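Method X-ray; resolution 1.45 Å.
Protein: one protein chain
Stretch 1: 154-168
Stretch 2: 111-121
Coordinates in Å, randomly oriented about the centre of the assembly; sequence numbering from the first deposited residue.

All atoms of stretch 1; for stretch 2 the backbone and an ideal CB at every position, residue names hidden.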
# COMPACT_ATOMS: atom_id res chain seq x y z
N ASN A 154 1.10 -12.22 4.97
CA ASN A 154 2.00 -11.17 5.43
C ASN A 154 3.47 -11.58 5.40
O ASN A 154 4.29 -11.09 6.19
CB ASN A 154 1.61 -10.73 6.85
CG ASN A 154 2.35 -9.49 7.30
OD1 ASN A 154 2.49 -8.52 6.55
ND2 ASN A 154 2.85 -9.52 8.53
N ILE A 155 3.81 -12.49 4.49
CA ILE A 155 5.19 -12.94 4.34
C ILE A 155 5.94 -11.89 3.51
O ILE A 155 7.15 -11.70 3.66
CB ILE A 155 5.25 -14.33 3.64
CG1 ILE A 155 4.90 -15.42 4.65
CG2 ILE A 155 6.64 -14.58 3.08
CD1 ILE A 155 3.86 -16.40 4.17
N ILE A 156 5.21 -11.20 2.64
CA ILE A 156 5.76 -10.13 1.81
C ILE A 156 4.88 -8.91 1.99
O ILE A 156 3.73 -9.03 2.40
CB ILE A 156 5.83 -10.52 0.30
CG1 ILE A 156 4.42 -10.65 -0.28
CG2 ILE A 156 6.63 -11.81 0.14
CD1 ILE A 156 4.42 -10.97 -1.78
N SER A 157 5.43 -7.74 1.71
CA SER A 157 4.69 -6.49 1.88
C SER A 157 3.93 -6.02 0.64
O SER A 157 4.10 -6.56 -0.46
CB SER A 157 5.66 -5.39 2.30
OG SER A 157 6.54 -5.10 1.24
N PHE A 158 3.09 -5.01 0.83
CA PHE A 158 2.33 -4.44 -0.27
C PHE A 158 3.30 -3.79 -1.24
O PHE A 158 3.11 -3.85 -2.45
CB PHE A 158 1.34 -3.39 0.24
CG PHE A 158 -0.03 -3.93 0.55
CD1 PHE A 158 -0.27 -4.62 1.73
CD2 PHE A 158 -1.08 -3.74 -0.34
CE1 PHE A 158 -1.54 -5.11 2.02
CE2 PHE A 158 -2.35 -4.22 -0.06
CZ PHE A 158 -2.58 -4.91 1.12
N GLU A 159 4.34 -3.15 -0.71
CA GLU A 159 5.31 -2.48 -1.57
C GLU A 159 6.03 -3.51 -2.45
O GLU A 159 6.28 -3.25 -3.63
CB GLU A 159 6.33 -1.69 -0.73
CG GLU A 159 5.73 -0.48 -0.01
CD GLU A 159 5.05 -0.85 1.30
OE1 GLU A 159 5.22 -2.01 1.75
OE2 GLU A 159 4.36 0.00 1.88
N THR A 160 6.35 -4.67 -1.89
CA THR A 160 7.01 -5.72 -2.65
C THR A 160 6.06 -6.21 -3.74
O THR A 160 6.47 -6.37 -4.90
CB THR A 160 7.41 -6.90 -1.76
OG1 THR A 160 8.59 -6.55 -1.02
CG2 THR A 160 7.70 -8.15 -2.60
N PHE A 161 4.81 -6.45 -3.39
CA PHE A 161 3.83 -6.92 -4.36
C PHE A 161 3.72 -5.92 -5.51
O PHE A 161 3.72 -6.31 -6.69
CB PHE A 161 2.46 -7.09 -3.69
CG PHE A 161 1.51 -7.99 -4.44
CD1 PHE A 161 0.76 -7.50 -5.51
CD2 PHE A 161 1.38 -9.33 -4.09
CE1 PHE A 161 -0.12 -8.33 -6.22
CE2 PHE A 161 0.50 -10.17 -4.78
CZ PHE A 161 -0.24 -9.67 -5.85
N ILE A 162 3.64 -4.64 -5.19
CA ILE A 162 3.52 -3.63 -6.23
C ILE A 162 4.81 -3.47 -7.01
O ILE A 162 4.79 -3.17 -8.21
CB ILE A 162 3.05 -2.28 -5.63
CG1 ILE A 162 1.62 -2.45 -5.09
CG2 ILE A 162 3.06 -1.19 -6.69
CD1 ILE A 162 1.17 -1.35 -4.14
N LEU A 163 5.95 -3.68 -6.37
CA LEU A 163 7.22 -3.59 -7.08
C LEU A 163 7.30 -4.74 -8.10
O LEU A 163 7.70 -4.53 -9.25
CB LEU A 163 8.39 -3.67 -6.08
CG LEU A 163 8.80 -2.34 -5.44
CD1 LEU A 163 9.63 -2.61 -4.20
CD2 LEU A 163 9.56 -1.48 -6.43
N LEU A 164 6.91 -5.94 -7.68
CA LEU A 164 6.93 -7.08 -8.59
C LEU A 164 5.96 -6.80 -9.74
O LEU A 164 6.27 -7.06 -10.91
CB LEU A 164 6.50 -8.35 -7.85
CG LEU A 164 7.47 -8.91 -6.79
CD1 LEU A 164 6.74 -9.90 -5.90
CD2 LEU A 164 8.65 -9.58 -7.48
N ASP A 165 4.79 -6.27 -9.41
CA ASP A 165 3.78 -5.95 -10.41
C ASP A 165 4.28 -4.99 -11.49
O ASP A 165 3.86 -5.08 -12.65
CB ASP A 165 2.56 -5.33 -9.73
CG ASP A 165 1.51 -4.86 -10.73
OD1 ASP A 165 0.73 -5.72 -11.20
OD2 ASP A 165 1.47 -3.65 -11.03
N SER A 166 5.17 -4.07 -11.12
CA SER A 166 5.69 -3.09 -12.06
C SER A 166 6.29 -3.70 -13.32
O SER A 166 6.22 -3.09 -14.39
CB SER A 166 6.69 -2.15 -11.37
OG SER A 166 7.97 -2.72 -11.21
N PHE A 167 6.88 -4.89 -13.22
CA PHE A 167 7.45 -5.52 -14.40
C PHE A 167 6.84 -6.88 -14.72
O PHE A 167 7.12 -7.45 -15.77
CB PHE A 167 8.98 -5.64 -14.29
CG PHE A 167 9.45 -6.41 -13.08
CD1 PHE A 167 9.71 -7.77 -13.16
CD2 PHE A 167 9.63 -5.76 -11.86
CE1 PHE A 167 10.13 -8.49 -12.05
CE2 PHE A 167 10.06 -6.47 -10.73
CZ PHE A 167 10.31 -7.84 -10.83
N LEU A 168 5.99 -7.39 -13.83
CA LEU A 168 5.34 -8.69 -14.05
C LEU A 168 3.85 -8.60 -14.37
O LEU A 168 3.22 -9.60 -14.73
CB LEU A 168 5.55 -9.61 -12.84
CG LEU A 168 7.00 -9.99 -12.51
CD1 LEU A 168 7.01 -10.90 -11.28
CD2 LEU A 168 7.65 -10.69 -13.70
N UNK A 111 15.98 -3.09 0.78
CA UNK A 111 16.46 -4.25 1.51
C UNK A 111 15.30 -5.20 1.78
O UNK A 111 15.45 -6.42 1.68
CB UNK A 111 17.13 -3.83 2.82
N UNK A 112 14.13 -4.65 2.11
CA UNK A 112 12.96 -5.47 2.37
C UNK A 112 12.52 -6.17 1.08
O UNK A 112 12.08 -7.31 1.12
CB UNK A 112 11.82 -4.62 2.94
N UNK A 113 12.63 -5.48 -0.05
CA UNK A 113 12.26 -6.05 -1.35
C UNK A 113 13.17 -7.26 -1.60
O UNK A 113 12.70 -8.34 -1.95
CB UNK A 113 12.39 -5.02 -2.47
N UNK A 114 14.47 -7.07 -1.40
CA UNK A 114 15.43 -8.15 -1.60
C UNK A 114 15.11 -9.32 -0.67
O UNK A 114 15.13 -10.48 -1.08
CB UNK A 114 16.86 -7.65 -1.36
N UNK A 115 14.83 -9.02 0.59
CA UNK A 115 14.49 -10.06 1.56
C UNK A 115 13.28 -10.85 1.08
O UNK A 115 13.29 -12.09 1.07
CB UNK A 115 14.22 -9.45 2.94
N UNK A 116 12.23 -10.14 0.68
CA UNK A 116 11.01 -10.77 0.21
C UNK A 116 11.26 -11.64 -1.02
O UNK A 116 10.72 -12.74 -1.10
CB UNK A 116 9.96 -9.70 -0.11
N UNK A 117 12.07 -11.15 -1.95
CA UNK A 117 12.37 -11.92 -3.16
C UNK A 117 13.03 -13.25 -2.78
O UNK A 117 12.64 -14.30 -3.27
CB UNK A 117 13.28 -11.12 -4.10
N UNK A 118 14.03 -13.20 -1.90
CA UNK A 118 14.70 -14.42 -1.48
C UNK A 118 13.69 -15.37 -0.86
O UNK A 118 13.68 -16.56 -1.17
CB UNK A 118 15.83 -14.11 -0.49
N UNK A 119 12.82 -14.86 0.00
CA UNK A 119 11.83 -15.71 0.64
C UNK A 119 10.85 -16.29 -0.37
O UNK A 119 10.40 -17.43 -0.23
CB UNK A 119 11.07 -14.92 1.71
N UNK A 120 10.51 -15.52 -1.40
CA UNK A 120 9.59 -16.02 -2.42
C UNK A 120 10.27 -17.16 -3.17
O UNK A 120 9.64 -18.18 -3.46
CB UNK A 120 9.17 -14.91 -3.38
N UNK A 121 11.55 -16.98 -3.46
CA UNK A 121 12.32 -17.99 -4.18
C UNK A 121 12.41 -19.31 -3.40
O UNK A 121 12.11 -20.37 -3.93
CB UNK A 121 13.73 -17.46 -4.47

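Stretch 2 is helical throughout, and it crosses helix 158-168 at 78°, with the axes 9.5 Å apart at closest approach.

At 112 the CB points toward stretch 1 but stands 5.5 Å from Thr 160 OG1, leaving room for a long side chain that could run along the loop, where the carbonyls of Asn 154 and Ile 155 offer acceptors. Lysine, arginine or glutamine would suit. The residue is Lys 112. Its CE lies 3.9 Å from Ser 157 CB, and its NZ donates to a water that in turn donates to Asn 154 O.

Position 113 has its CB sideways, 4.0 Å from Leu 163 CD1 and 4.3 Å from Thr 160 OG1. The neighbouring Leu 163, Leu 164 and Phe 167 call for a large apolar group: leucine, methionine or an aromatic. It is Phe 113, in the t rotamer, which carries its ring to the helix. Leu 163 covers one face, with CD1 3.8 Å from the ring centroid in a CH-pi contact, while Leu 164 and Phe 167 lie at the edge.

At 116 the CB points toward stretch 1, 3.6 Å from Thr 160 OG1 and 3.9 Å from Ile 156 CG2. The space is short, and the hydroxyl of Thr 160 and the backbone amide of Ser 157 both lie near, so a compact acceptor is wanted: aspartate or asparagine. Asp 116 provides it. Its OD1 accepts from Thr 160 OG1 at 2.6 Å and from Ser 157 N at 3.2 Å, tying down the start of the helix, while its OD2 forms a salt bridge with Lys 112 NZ at 2.7 Å, one turn back.

At 119 the CB points toward stretch 1, 4.7 Å from Ile 155 CG2, with the Ile 155 carbonyl within reach of a polar side chain through a water. A small apolar or polar residue would fit. It is Asn 119, and a water lies 2.6 Å from Asn 119 OD1 and 2.7 Å from Ile 155 O.

At 120 the CB points sideways, 5.3 Å from Ile 156 CG2, so a branched or long aliphatic chain could reach inward. Ile 120 does: its CG1 lies 4.0 Å from Ile 156 CG2, and its CD1 3.8 Å from Leu 164 CD1.

Positions 111, 114, 115, 117, 118 and 121 have nothing of stretch 1 within 5.5 Å of their CB. Stretch 1 sets no requirement at any of them, so many residues would serve; they are Phe 111, Glu 114, Glu 115, Ile 117, Arg 118 and Tyr 121.

Stretch 2, residues 111-121: FKFEEDIRNIY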
# COMPACT_ATOMS: atom_id res chain seq x y z
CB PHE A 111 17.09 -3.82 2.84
CG PHE A 111 18.45 -3.19 2.69
CD1 PHE A 111 19.01 -2.45 3.74
CD2 PHE A 111 19.19 -3.33 1.51
CE1 PHE A 111 20.27 -1.87 3.61
CE2 PHE A 111 20.46 -2.76 1.38
CZ PHE A 111 21.00 -2.02 2.43
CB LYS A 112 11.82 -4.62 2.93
CG LYS A 112 10.44 -5.28 2.86
CD LYS A 112 10.33 -6.50 3.77
CE LYS A 112 8.88 -6.98 3.88
NZ LYS A 112 8.78 -8.31 4.54
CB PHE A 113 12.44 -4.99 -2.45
CG PHE A 113 11.99 -5.43 -3.82
CD1 PHE A 113 10.84 -6.19 -3.99
CD2 PHE A 113 12.72 -5.04 -4.94
CE1 PHE A 113 10.41 -6.56 -5.28
CE2 PHE A 113 12.29 -5.41 -6.24
CZ PHE A 113 11.14 -6.16 -6.40
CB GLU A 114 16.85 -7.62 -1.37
CG GLU A 114 17.41 -6.91 -2.60
CD GLU A 114 18.54 -5.93 -2.29
OE1 GLU A 114 19.10 -5.97 -1.18
OE2 GLU A 114 18.87 -5.12 -3.18
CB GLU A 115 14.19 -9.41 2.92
CG GLU A 115 13.79 -10.38 4.00
CD GLU A 115 13.36 -9.68 5.28
OE1 GLU A 115 13.25 -8.44 5.27
OE2 GLU A 115 13.13 -10.38 6.28
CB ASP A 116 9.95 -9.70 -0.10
CG ASP A 116 9.35 -9.09 1.16
OD1 ASP A 116 8.56 -8.13 1.04
OD2 ASP A 116 9.66 -9.58 2.28
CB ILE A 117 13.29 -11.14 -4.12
CG1 ILE A 117 12.52 -9.97 -4.74
CG2 ILE A 117 13.80 -12.05 -5.22
CD1 ILE A 117 13.40 -8.87 -5.27
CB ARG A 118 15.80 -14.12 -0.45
CG ARG A 118 16.99 -13.40 -1.01
CD ARG A 118 18.04 -13.10 0.06
NE ARG A 118 18.91 -12.00 -0.36
CZ ARG A 118 18.97 -10.82 0.25
NH1 ARG A 118 18.21 -10.56 1.31
NH2 ARG A 118 19.78 -9.88 -0.23
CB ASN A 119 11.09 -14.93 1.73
CG ASN A 119 11.95 -14.71 2.96
OD1 ASN A 119 11.65 -13.87 3.81
ND2 ASN A 119 13.03 -15.47 3.06
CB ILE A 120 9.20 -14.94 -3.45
CG1 ILE A 120 8.39 -13.83 -2.78
CG2 ILE A 120 8.37 -15.56 -4.58
CD1 ILE A 120 8.30 -12.57 -3.61
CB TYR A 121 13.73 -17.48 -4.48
CG TYR A 121 14.62 -18.51 -5.15
CD1 TYR A 121 14.63 -18.66 -6.53
CD2 TYR A 121 15.43 -19.34 -4.38
CE1 TYR A 121 15.44 -19.63 -7.14
CE2 TYR A 121 16.25 -20.31 -4.98
CZ TYR A 121 16.25 -20.44 -6.36
OH TYR A 121 17.06 -21.40 -6.95
O HOH W 1 5.99 -8.50 5.06
O HOH W 2 9.71 -12.23 3.18
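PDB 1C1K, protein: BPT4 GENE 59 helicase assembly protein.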